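Local coordinates for uncharacterized protein (Pseudomonas aeruginosa PAO1, PDB 4R1D) that probably acts as a lipase effector of the H2 type VI secretion system, binding calcium and neutralised by its partner Tli4, at residues A[46-58]-A[248-262]. Sequence-based numbering, arbitrary orientation.
Sequences TAPLPVIFIPGIM and MKVILVTHSMGGLVA
Ile54 packs against Gly258 and helix 258-267: its CG2 branch lies 3.7 Å from Gly258 CA, while its CD1 touches Leu252 CD1, Thr254 CG2 and Ala262 CB. The first torsion divides this work, for CG2 stands anti to the backbone N and CG1, anti to the carbonyl carbon (chi1 -51°), carries CD1 back along strand 250-255. Ile52, on the same face, lays CG1 against Val250 and CB against Leu252 CD2. On the other face Val51 CG1 lies 3.6 Å from Val253 CG2, and the Phe53 ring brings its CD1 to 4.0 Å from Val253 CG1; Tyr144 meets that ring from outside. Five backbone hydrogen bonds join the parallel strands, from Ile251 N to Pro50 O (3.0 Å) through His255 N to Ile54 O (2.8 Å). Before the first of them, a water bridges Pro48 O and Lys249 N, and Met248 CE packs on the rings of Pro48 and Pro50. Beyond the strands, Gly56 CA sits 3.1 Å from His255 O, and Ile57 CG1 rests on Met257 CG. Ser256 OG receives a weak bond from Ile57 N (3.5 Å) and is hydrogen-bonded to His535 NE2. The positive phi (58°) at Ser256, in the sharp strand-to-helix turn of a His-Ser-Met-Gly-Gly sequence, is consistent with the nucleophile elbow of an alpha/beta hydrolase, with Ser256 the probable nucleophile.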
ATOM      1  N   THR A  46     -22.265 -13.348 -27.898  1.00 62.78           N
ATOM      2  CA  THR A  46     -21.333 -12.433 -27.235  1.00 55.35           C
ATOM      3  C   THR A  46     -19.864 -12.798 -27.457  1.00 54.89           C
ATOM      4  O   THR A  46     -19.491 -13.972 -27.466  1.00 54.47           O
ATOM      5  CB  THR A  46     -21.614 -12.355 -25.708  1.00 60.06           C
ATOM      6  OG1 THR A  46     -23.017 -12.170 -25.482  1.00 61.71           O
ATOM      7  CG2 THR A  46     -20.844 -11.201 -25.067  1.00 51.74           C
ATOM      8  N   ALA A  47     -19.040 -11.773 -27.653  1.00 43.70           N
ATOM      9  CA  ALA A  47     -17.596 -11.935 -27.716  1.00 38.08           C
ATOM     10  C   ALA A  47     -16.973 -11.009 -26.682  1.00 33.56           C
ATOM     11  O   ALA A  47     -16.511  -9.913 -27.017  1.00 27.74           O
ATOM     12  CB  ALA A  47     -17.083 -11.608 -29.102  1.00 38.45           C
ATOM     13  N   PRO A  48     -16.989 -11.431 -25.408  1.00 29.97           N
ATOM     14  CA  PRO A  48     -16.498 -10.562 -24.336  1.00 23.19           C
ATOM     15  C   PRO A  48     -15.001 -10.352 -24.429  1.00 24.39           C
ATOM     16  O   PRO A  48     -14.266 -11.278 -24.775  1.00 26.09           O
ATOM     17  CB  PRO A  48     -16.858 -11.337 -23.064  1.00 29.43           C
ATOM     18  CG  PRO A  48     -16.974 -12.756 -23.508  1.00 30.69           C
ATOM     19  CD  PRO A  48     -17.516 -12.705 -24.895  1.00 33.75           C
ATOM     20  N   LEU A  49     -14.560  -9.132 -24.128  1.00 19.27           N
ATOM     21  CA  LEU A  49     -13.147  -8.786 -24.143  1.00 17.89           C
ATOM     22  C   LEU A  49     -12.884  -7.953 -22.893  1.00 20.47           C
ATOM     23  O   LEU A  49     -13.056  -6.734 -22.907  1.00 22.18           O
ATOM     24  CB  LEU A  49     -12.808  -7.981 -25.408  1.00 16.86           C
ATOM     25  CG  LEU A  49     -11.328  -7.750 -25.720  1.00 23.72           C
ATOM     26  CD1 LEU A  49     -10.572  -9.033 -25.539  1.00 25.45           C
ATOM     27  CD2 LEU A  49     -11.122  -7.209 -27.145  1.00 17.89           C
ATOM     28  N   PRO A  50     -12.493  -8.608 -21.790  1.00 16.91           N
ATOM     29  CA  PRO A  50     -12.350  -7.840 -20.550  1.00 14.42           C
ATOM     30  C   PRO A  50     -11.188  -6.856 -20.584  1.00 14.81           C
ATOM     31  O   PRO A  50     -10.112  -7.187 -21.061  1.00 16.25           O
ATOM     32  CB  PRO A  50     -12.093  -8.923 -19.484  1.00 16.54           C
ATOM     33  CG  PRO A  50     -12.640 -10.170 -20.068  1.00 15.38           C
ATOM     34  CD  PRO A  50     -12.338 -10.052 -21.557  1.00 15.98           C
ATOM     35  N   VAL A  51     -11.438  -5.657 -20.072  1.00 16.21           N
ATOM     36  CA  VAL A  51     -10.403  -4.658 -19.858  1.00 12.42           C
ATOM     37  C   VAL A  51     -10.102  -4.643 -18.362  1.00 13.27           C
ATOM     38  O   VAL A  51     -10.981  -4.345 -17.568  1.00 14.95           O
ATOM     39  CB  VAL A  51     -10.876  -3.278 -20.325  1.00 16.70           C
ATOM     40  CG1 VAL A  51      -9.852  -2.202 -19.975  1.00 15.83           C
ATOM     41  CG2 VAL A  51     -11.131  -3.309 -21.846  1.00 15.72           C
ATOM     42  N   ILE A  52      -8.863  -4.960 -17.987  1.00 13.48           N
ATOM     43  CA  ILE A  52      -8.483  -5.041 -16.583  1.00 14.60           C
ATOM     44  C   ILE A  52      -7.724  -3.778 -16.201  1.00 16.19           C
ATOM     45  O   ILE A  52      -6.635  -3.528 -16.712  1.00 14.01           O
ATOM     46  CB  ILE A  52      -7.542  -6.239 -16.318  1.00 14.69           C
ATOM     47  CG1 ILE A  52      -8.067  -7.514 -16.987  1.00 15.23           C
ATOM     48  CG2 ILE A  52      -7.344  -6.440 -14.801  1.00 16.76           C
ATOM     49  CD1 ILE A  52      -9.438  -7.968 -16.501  1.00 17.18           C
ATOM     50  N   PHE A  53      -8.300  -2.983 -15.310  1.00 14.10           N
ATOM     51  CA  PHE A  53      -7.654  -1.747 -14.907  1.00 11.15           C
ATOM     52  C   PHE A  53      -6.815  -2.027 -13.677  1.00 15.44           C
ATOM     53  O   PHE A  53      -7.306  -2.604 -12.702  1.00 15.29           O
ATOM     54  CB  PHE A  53      -8.699  -0.669 -14.610  1.00 14.02           C
ATOM     55  CG  PHE A  53      -8.102   0.654 -14.278  1.00 12.77           C
ATOM     56  CD1 PHE A  53      -7.701   1.512 -15.284  1.00 15.14           C
ATOM     57  CD2 PHE A  53      -7.917   1.032 -12.958  1.00 11.76           C
ATOM     58  CE1 PHE A  53      -7.148   2.735 -14.987  1.00 14.72           C
ATOM     59  CE2 PHE A  53      -7.359   2.267 -12.654  1.00 14.46           C
ATOM     60  CZ  PHE A  53      -6.968   3.111 -13.682  1.00 16.27           C
ATOM     61  N   ILE A  54      -5.543  -1.651 -13.742  1.00 13.29           N
ATOM     62  CA  ILE A  54      -4.632  -1.860 -12.644  1.00 15.30           C
ATOM     63  C   ILE A  54      -4.182  -0.492 -12.149  1.00 13.61           C
ATOM     64  O   ILE A  54      -3.535   0.258 -12.886  1.00 14.75           O
ATOM     65  CB  ILE A  54      -3.411  -2.697 -13.071  1.00 13.48           C
ATOM     66  CG1 ILE A  54      -3.862  -3.979 -13.790  1.00 15.15           C
ATOM     67  CG2 ILE A  54      -2.503  -2.983 -11.856  1.00 12.50           C
ATOM     68  CD1 ILE A  54      -2.717  -4.888 -14.262  1.00 14.91           C
ATOM     69  N   PRO A  55      -4.519  -0.167 -10.898  1.00 11.90           N
ATOM     70  CA  PRO A  55      -4.241   1.142 -10.304  1.00 12.52           C
ATOM     71  C   PRO A  55      -2.770   1.276  -9.922  1.00 13.69           C
ATOM     72  O   PRO A  55      -1.994   0.344 -10.098  1.00 13.48           O
ATOM     73  CB  PRO A  55      -5.101   1.144  -9.040  1.00 14.53           C
ATOM     74  CG  PRO A  55      -5.149  -0.315  -8.641  1.00 12.01           C
ATOM     75  CD  PRO A  55      -5.186  -1.082  -9.943  1.00 10.58           C
ATOM     76  N   GLY A  56      -2.403   2.437  -9.395  1.00 13.76           N
ATOM     77  CA  GLY A  56      -1.012   2.708  -9.102  1.00 16.75           C
ATOM     78  C   GLY A  56      -0.692   2.974  -7.650  1.00 14.31           C
ATOM     79  O   GLY A  56      -1.252   2.364  -6.732  1.00 13.38           O
ATOM     80  N   ILE A  57       0.243   3.898  -7.467  1.00 19.44           N
ATOM     81  CA  ILE A  57       0.836   4.210  -6.175  1.00 19.55           C
ATOM     82  C   ILE A  57      -0.223   4.440  -5.085  1.00 17.17           C
ATOM     83  O   ILE A  57      -1.040   5.337  -5.213  1.00 16.89           O
ATOM     84  CB  ILE A  57       1.740   5.462  -6.314  1.00 16.11           C
ATOM     85  CG1 ILE A  57       3.023   5.115  -7.086  1.00 23.27           C
ATOM     86  CG2 ILE A  57       2.067   6.062  -4.950  1.00 19.80           C
ATOM     87  CD1 ILE A  57       3.816   6.354  -7.543  1.00 20.02           C
ATOM     88  N   MET A  58      -0.211   3.614  -4.032  1.00 15.97           N
ATOM     89  CA  MET A  58      -1.126   3.802  -2.898  1.00 14.38           C
ATOM     90  C   MET A  58      -2.601   3.863  -3.325  1.00 15.50           C
ATOM     91  O   MET A  58      -3.431   4.434  -2.620  1.00 18.63           O
ATOM     92  CB  MET A  58      -0.770   5.104  -2.146  1.00 17.73           C
ATOM     93  CG  MET A  58       0.552   5.045  -1.389  1.00 21.46           C
ATOM     94  SD  MET A  58       0.972   6.591  -0.509  1.00 23.26           S
ATOM     95  CE  MET A  58       1.501   7.627  -1.892  1.00 16.33           C
ATOM     96  N   MET A 248     -10.153 -17.057 -24.481  1.00 18.59           N
ATOM     97  CA  MET A 248     -10.396 -15.668 -24.090  1.00 21.59           C
ATOM     98  C   MET A 248      -9.079 -14.910 -23.853  1.00 20.70           C
ATOM     99  O   MET A 248      -8.084 -15.492 -23.410  1.00 18.29           O
ATOM    100  CB  MET A 248     -11.310 -15.582 -22.864  1.00 22.59           C
ATOM    101  CG  MET A 248     -12.796 -15.737 -23.205  1.00 24.82           C
ATOM    102  SD  MET A 248     -13.876 -15.486 -21.788  1.00 26.19           S
ATOM    103  CE  MET A 248     -13.745 -13.707 -21.566  1.00 22.10           C
ATOM    104  N   LYS A 249      -9.078 -13.621 -24.183  1.00 19.91           N
ATOM    105  CA  LYS A 249      -7.932 -12.743 -23.915  1.00 20.65           C
ATOM    106  C   LYS A 249      -8.413 -11.495 -23.175  1.00 17.59           C
ATOM    107  O   LYS A 249      -9.588 -11.159 -23.218  1.00 16.86           O
ATOM    108  CB  LYS A 249      -7.261 -12.314 -25.224  1.00 21.76           C
ATOM    109  CG  LYS A 249      -6.650 -13.451 -26.054  1.00 26.49           C
ATOM    110  CD  LYS A 249      -5.404 -14.008 -25.410  1.00 29.42           C
ATOM    111  CE  LYS A 249      -4.756 -15.093 -26.271  1.00 32.39           C
ATOM    112  NZ  LYS A 249      -3.942 -14.520 -27.374  1.00 37.53           N
ATOM    113  N   VAL A 250      -7.507 -10.792 -22.507  1.00 13.49           N
ATOM    114  CA  VAL A 250      -7.880  -9.542 -21.839  1.00 11.94           C
ATOM    115  C   VAL A 250      -6.890  -8.443 -22.229  1.00 15.22           C
ATOM    116  O   VAL A 250      -5.805  -8.722 -22.733  1.00 15.91           O
ATOM    117  CB  VAL A 250      -7.872  -9.676 -20.296  1.00 15.93           C
ATOM    118  CG1 VAL A 250      -8.798 -10.806 -19.840  1.00 19.00           C
ATOM    119  CG2 VAL A 250      -6.454  -9.917 -19.800  1.00 17.64           C
ATOM    120  N   ILE A 251      -7.263  -7.195 -21.997  1.00 14.66           N
ATOM    121  CA  ILE A 251      -6.363  -6.067 -22.247  1.00 13.77           C
ATOM    122  C   ILE A 251      -6.110  -5.372 -20.924  1.00 15.07           C
ATOM    123  O   ILE A 251      -7.051  -5.057 -20.208  1.00 15.29           O
ATOM    124  CB  ILE A 251      -6.998  -5.069 -23.223  1.00 15.75           C
ATOM    125  CG1 ILE A 251      -7.254  -5.746 -24.569  1.00 16.73           C
ATOM    126  CG2 ILE A 251      -6.113  -3.828 -23.392  1.00 14.81           C
ATOM    127  CD1 ILE A 251      -8.176  -4.949 -25.479  1.00 20.48           C
ATOM    128  N   LEU A 252      -4.846  -5.140 -20.588  1.00 14.17           N
ATOM    129  CA  LEU A 252      -4.513  -4.437 -19.345  1.00 14.43           C
ATOM    130  C   LEU A 252      -4.459  -2.931 -19.592  1.00 14.96           C
ATOM    131  O   LEU A 252      -3.949  -2.489 -20.621  1.00 14.90           O
ATOM    132  CB  LEU A 252      -3.147  -4.894 -18.802  1.00 12.58           C
ATOM    133  CG  LEU A 252      -2.957  -6.389 -18.547  1.00 13.84           C
ATOM    134  CD1 LEU A 252      -1.621  -6.669 -17.865  1.00 12.62           C
ATOM    135  CD2 LEU A 252      -4.106  -6.930 -17.691  1.00 16.96           C
ATOM    136  N   VAL A 253      -4.996  -2.153 -18.658  1.00 14.48           N
ATOM    137  CA  VAL A 253      -4.854  -0.695 -18.686  1.00 12.94           C
ATOM    138  C   VAL A 253      -4.346  -0.324 -17.304  1.00 16.13           C
ATOM    139  O   VAL A 253      -5.003  -0.605 -16.291  1.00 14.08           O
ATOM    140  CB  VAL A 253      -6.192   0.008 -18.996  1.00 13.38           C
ATOM    141  CG1 VAL A 253      -6.036   1.508 -18.899  1.00 15.64           C
ATOM    142  CG2 VAL A 253      -6.704  -0.410 -20.387  1.00 13.69           C
ATOM    143  N   THR A 254      -3.147   0.250 -17.245  1.00 13.75           N
ATOM    144  CA  THR A 254      -2.494   0.456 -15.961  1.00 15.68           C
ATOM    145  C   THR A 254      -2.249   1.921 -15.656  1.00 15.20           C
ATOM    146  O   THR A 254      -2.057   2.740 -16.555  1.00 13.37           O
ATOM    147  CB  THR A 254      -1.136  -0.285 -15.886  1.00 11.32           C
ATOM    148  OG1 THR A 254      -0.146   0.440 -16.621  1.00 13.54           O
ATOM    149  CG2 THR A 254      -1.262  -1.693 -16.466  1.00 11.86           C
ATOM    150  N   HIS A 255      -2.240   2.236 -14.367  1.00 12.60           N
ATOM    151  CA  HIS A 255      -1.826   3.561 -13.903  1.00 10.85           C
ATOM    152  C   HIS A 255      -0.573   3.449 -13.043  1.00 15.80           C
ATOM    153  O   HIS A 255      -0.495   2.610 -12.141  1.00 14.76           O
ATOM    154  CB  HIS A 255      -2.953   4.194 -13.092  1.00 13.08           C
ATOM    155  CG  HIS A 255      -2.660   5.575 -12.593  1.00 13.18           C
ATOM    156  ND1 HIS A 255      -2.469   6.654 -13.432  1.00 17.50           N
ATOM    157  CD2 HIS A 255      -2.538   6.051 -11.336  1.00 10.48           C
ATOM    158  CE1 HIS A 255      -2.248   7.738 -12.706  1.00 10.06           C
ATOM    159  NE2 HIS A 255      -2.294   7.400 -11.433  1.00 18.77           N
ATOM    160  N   SER A 256       0.418   4.279 -13.327  1.00 12.87           N
ATOM    161  CA  SER A 256       1.526   4.429 -12.382  1.00 14.13           C
ATOM    162  C   SER A 256       2.213   3.079 -12.108  1.00 13.45           C
ATOM    163  O   SER A 256       2.511   2.323 -13.034  1.00 15.38           O
ATOM    164  CB  SER A 256       0.979   5.046 -11.082  1.00 18.30           C
ATOM    165  OG  SER A 256       2.005   5.304 -10.128  1.00 19.66           O
ATOM    166  N   MET A 257       2.471   2.764 -10.838  1.00 15.76           N
ATOM    167  CA  MET A 257       3.178   1.526 -10.503  0.65 15.41           C
ATOM    168  C   MET A 257       2.413   0.271 -10.912  1.00 12.42           C
ATOM    169  O   MET A 257       2.971  -0.829 -10.946  1.00 15.41           O
ATOM    170  CB  MET A 257       3.516   1.478  -9.018  0.65 17.20           C
ATOM    171  CG  MET A 257       4.760   2.273  -8.679  0.65 19.79           C
ATOM    172  SD  MET A 257       5.188   2.093  -6.944  0.65 31.19           S
ATOM    173  CE  MET A 257       4.522   0.444  -6.616  0.65 10.58           C
ATOM    174  N   GLY A 258       1.134   0.432 -11.226  1.00 13.92           N
ATOM    175  CA  GLY A 258       0.364  -0.682 -11.755  1.00 11.79           C
ATOM    176  C   GLY A 258       1.006  -1.217 -13.030  1.00 16.52           C
ATOM    177  O   GLY A 258       0.783  -2.358 -13.422  1.00 13.72           O
ATOM    178  N   GLY A 259       1.813  -0.385 -13.681  1.00 11.79           N
ATOM    179  CA  GLY A 259       2.526  -0.808 -14.871  1.00 12.70           C
ATOM    180  C   GLY A 259       3.653  -1.787 -14.571  1.00 14.99           C
ATOM    181  O   GLY A 259       4.017  -2.615 -15.406  1.00 13.91           O
ATOM    182  N   LEU A 260       4.235  -1.667 -13.388  1.00 14.73           N
ATOM    183  CA  LEU A 260       5.260  -2.615 -12.978  1.00 15.81           C
ATOM    184  C   LEU A 260       4.614  -3.964 -12.631  1.00 14.80           C
ATOM    185  O   LEU A 260       5.164  -5.033 -12.942  1.00 16.94           O
ATOM    186  CB  LEU A 260       6.071  -2.068 -11.802  1.00 14.33           C
ATOM    187  CG  LEU A 260       7.096  -0.967 -12.127  1.00 21.34           C
ATOM    188  CD1 LEU A 260       6.442   0.291 -12.621  1.00 22.90           C
ATOM    189  CD2 LEU A 260       7.930  -0.666 -10.878  1.00 28.52           C
ATOM    190  N   VAL A 261       3.443  -3.905 -12.007  1.00 14.29           N
ATOM    191  CA  VAL A 261       2.664  -5.109 -11.726  1.00 14.12           C
ATOM    192  C   VAL A 261       2.366  -5.833 -13.039  1.00 15.13           C
ATOM    193  O   VAL A 261       2.574  -7.041 -13.156  1.00 14.03           O
ATOM    194  CB  VAL A 261       1.338  -4.768 -11.013  1.00 15.00           C
ATOM    195  CG1 VAL A 261       0.457  -6.022 -10.869  1.00 15.09           C
ATOM    196  CG2 VAL A 261       1.612  -4.090  -9.637  1.00 11.21           C
ATOM    197  N   ALA A 262       1.901  -5.077 -14.029  1.00 14.80           N
ATOM    198  CA  ALA A 262       1.557  -5.639 -15.329  1.00 14.21           C
ATOM    199  C   ALA A 262       2.771  -6.278 -16.003  1.00 14.23           C
ATOM    200  O   ALA A 262       2.691  -7.366 -16.555  1.00 15.33           O
ATOM    201  CB  ALA A 262       0.963  -4.568 -16.230  1.00 14.41           C
TER
HETATM  202  O   HOH W   1     -11.869 -12.389 -24.833  1.00 31.64           O